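Local coordinates for protein malate dehydrogenase (PDB 4BGV) that probably catalyses the reversible, NAD-dependent oxidation of malate to oxaloacetate, a step of the tricarboxylic acid cycle, at residues 274-279 against 286-291. Sequence-based numbering, arbitrary orientation.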
loop_
_atom_site.group_PDB
_atom_site.type_symbol
_atom_site.label_atom_id
_atom_site.label_comp_id
_atom_site.label_asym_id
_atom_site.label_seq_id
_atom_site.Cartn_x
_atom_site.Cartn_y
_atom_site.Cartn_z
ATOM N N ILE A 274 -17.724 -28.528 0.735
ATOM C CA ILE A 274 -18.284 -27.956 -0.487
ATOM C C ILE A 274 -18.254 -26.422 -0.379
ATOM O O ILE A 274 -18.210 -25.879 0.724
ATOM C CB ILE A 274 -19.727 -28.504 -0.763
ATOM C CG1 ILE A 274 -20.157 -28.243 -2.214
ATOM C CG2 ILE A 274 -20.728 -27.963 0.256
ATOM C CD1 ILE A 274 -21.339 -29.139 -2.664
ATOM N N GLY A 275 -18.263 -25.729 -1.516
ATOM C CA GLY A 275 -18.143 -24.276 -1.526
ATOM C C GLY A 275 -19.364 -23.518 -1.027
ATOM O O GLY A 275 -20.423 -23.536 -1.657
ATOM N N VAL A 276 -19.217 -22.855 0.116
ATOM C CA VAL A 276 -20.310 -22.094 0.726
ATOM C C VAL A 276 -19.742 -20.788 1.291
ATOM O O VAL A 276 -18.531 -20.694 1.529
ATOM C CB VAL A 276 -21.025 -22.904 1.854
ATOM C CG1 VAL A 276 -21.671 -24.197 1.309
ATOM C CG2 VAL A 276 -20.057 -23.222 2.983
ATOM N N PRO A 277 -20.601 -19.774 1.511
ATOM C CA PRO A 277 -20.068 -18.526 2.079
ATOM C C PRO A 277 -19.630 -18.703 3.522
ATOM O O PRO A 277 -20.415 -19.180 4.355
ATOM C CB PRO A 277 -21.265 -17.558 2.033
ATOM C CG PRO A 277 -22.339 -18.240 1.293
ATOM C CD PRO A 277 -22.057 -19.711 1.293
ATOM N N ILE A 278 -18.388 -18.333 3.827
ATOM C CA ILE A 278 -17.892 -18.483 5.189
ATOM C C ILE A 278 -17.249 -17.193 5.709
ATOM O O ILE A 278 -16.749 -16.386 4.925
ATOM C CB ILE A 278 -16.871 -19.643 5.310
ATOM C CG1 ILE A 278 -15.663 -19.418 4.390
ATOM C CG2 ILE A 278 -17.548 -21.004 5.059
ATOM C CD1 ILE A 278 -14.492 -20.340 4.712
ATOM N N LYS A 279 -17.293 -16.999 7.030
ATOM C CA LYS A 279 -16.499 -15.958 7.684
ATOM C C LYS A 279 -15.149 -16.580 8.054
ATOM O O LYS A 279 -15.103 -17.592 8.746
ATOM C CB LYS A 279 -17.196 -15.440 8.955
ATOM C CG LYS A 279 -16.438 -14.276 9.617
ATOM C CD LYS A 279 -16.920 -13.970 11.046
ATOM C CE LYS A 279 -18.406 -13.702 11.093
ATOM N NZ LYS A 279 -18.839 -13.138 12.421
ATOM N N GLU A 286 -15.224 -19.471 10.880
ATOM C CA GLU A 286 -15.861 -18.970 12.101
ATOM C C GLU A 286 -17.374 -18.934 12.023
ATOM O O GLU A 286 -18.060 -18.843 13.044
ATOM C CB GLU A 286 -15.284 -17.615 12.477
ATOM C CG GLU A 286 -13.775 -17.717 12.521
ATOM C CD GLU A 286 -13.128 -16.740 13.452
ATOM O OE1 GLU A 286 -13.763 -15.710 13.779
ATOM O OE2 GLU A 286 -11.972 -17.008 13.845
ATOM N N LYS A 287 -17.888 -19.016 10.802
ATOM C CA LYS A 287 -19.328 -19.066 10.578
ATOM C C LYS A 287 -19.563 -19.559 9.168
ATOM O O LYS A 287 -18.834 -19.199 8.252
ATOM C CB LYS A 287 -19.963 -17.682 10.737
ATOM C CG LYS A 287 -21.507 -17.689 10.602
ATOM C CD LYS A 287 -22.100 -16.316 10.863
ATOM C CE LYS A 287 -23.619 -16.315 10.669
ATOM N NZ LYS A 287 -24.355 -16.907 11.817
ATOM N N ILE A 288 -20.574 -20.401 9.008
ATOM C CA ILE A 288 -21.076 -20.734 7.689
ATOM C C ILE A 288 -22.422 -20.050 7.536
ATOM O O ILE A 288 -23.313 -20.227 8.363
ATOM C CB ILE A 288 -21.253 -22.243 7.526
ATOM C CG1 ILE A 288 -19.878 -22.927 7.432
ATOM C CG2 ILE A 288 -22.059 -22.545 6.272
ATOM C CD1 ILE A 288 -19.932 -24.438 7.517
ATOM N N TYR A 289 -22.582 -19.250 6.493
ATOM C CA TYR A 289 -23.876 -18.616 6.271
ATOM C C TYR A 289 -24.809 -19.578 5.536
ATOM O O TYR A 289 -24.416 -20.211 4.559
ATOM C CB TYR A 289 -23.699 -17.318 5.500
ATOM C CG TYR A 289 -22.889 -16.304 6.293
ATOM C CD1 TYR A 289 -21.500 -16.292 6.232
ATOM C CD2 TYR A 289 -23.521 -15.410 7.144
ATOM C CE1 TYR A 289 -20.749 -15.369 6.979
ATOM C CE2 TYR A 289 -22.792 -14.492 7.890
ATOM C CZ TYR A 289 -21.407 -14.478 7.796
ATOM O OH TYR A 289 -20.692 -13.568 8.539
ATOM N N ASP A 290 -26.030 -19.716 6.036
ATOM C CA ASP A 290 -27.008 -20.588 5.393
ATOM C C ASP A 290 -27.860 -19.779 4.425
ATOM O O ASP A 290 -28.622 -18.918 4.839
ATOM C CB ASP A 290 -27.898 -21.268 6.436
ATOM C CG ASP A 290 -27.122 -22.215 7.323
ATOM O OD1 ASP A 290 -26.196 -22.896 6.813
ATOM O OD2 ASP A 290 -27.425 -22.263 8.527
ATOM N N LEU A 291 -27.731 -20.067 3.139
ATOM C CA LEU A 291 -28.475 -19.342 2.115
ATOM C C LEU A 291 -29.873 -19.900 1.894
ATOM O O LEU A 291 -30.123 -21.076 2.128
ATOM C CB LEU A 291 -27.717 -19.393 0.783
ATOM C CG LEU A 291 -26.305 -18.819 0.787
ATOM C CD1 LEU A 291 -25.642 -19.087 -0.559
ATOM C CD2 LEU A 291 -26.339 -17.329 1.087
#
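Ile278 and Ile288 face each other across the antiparallel β-hairpin of strands 272-281 and 284-288, in the alpha/beta C-terminal domain of the LDH/MDH superfamily. Ile288 is a forked knob: with CG1 beside its backbone N (chi1 -72°) and CG2 beside the carbonyl carbon, the two branches reach different neighbours. CG1 meets Ile278 CG2 at 3.8 Å, while CG2 reaches Val276 CG2 at 3.9 Å. It thus sits in the dip between two β-branched neighbours, residues suited to extended strands and close packing.

On the other face Tyr289 turns the edge of its ring to the first strand, with Pro277 O in the ring plane, and Lys287 CG lies over the ring centre. The Tyr289 N-H binds Pro277 O at 3.0 Å. Proline has no N-H to return the bond, which suits the point where the partner strand gives way to loop; Tyr289 O instead accepts from Tyr267 OH. Beyond, Pro277 CG meets Leu291 CD1 tip to tip (3.9 Å), and both residues pack on Ile196 of the second subunit.

Toward the turn, Glu286 N donates to Lys279 O (2.8 Å). Lys279, bent at chi3 (-55°), carries NZ to Leu165 O and Asn166 O of the second subunit, its CE resting 3.4 Å from Tyr289 OH.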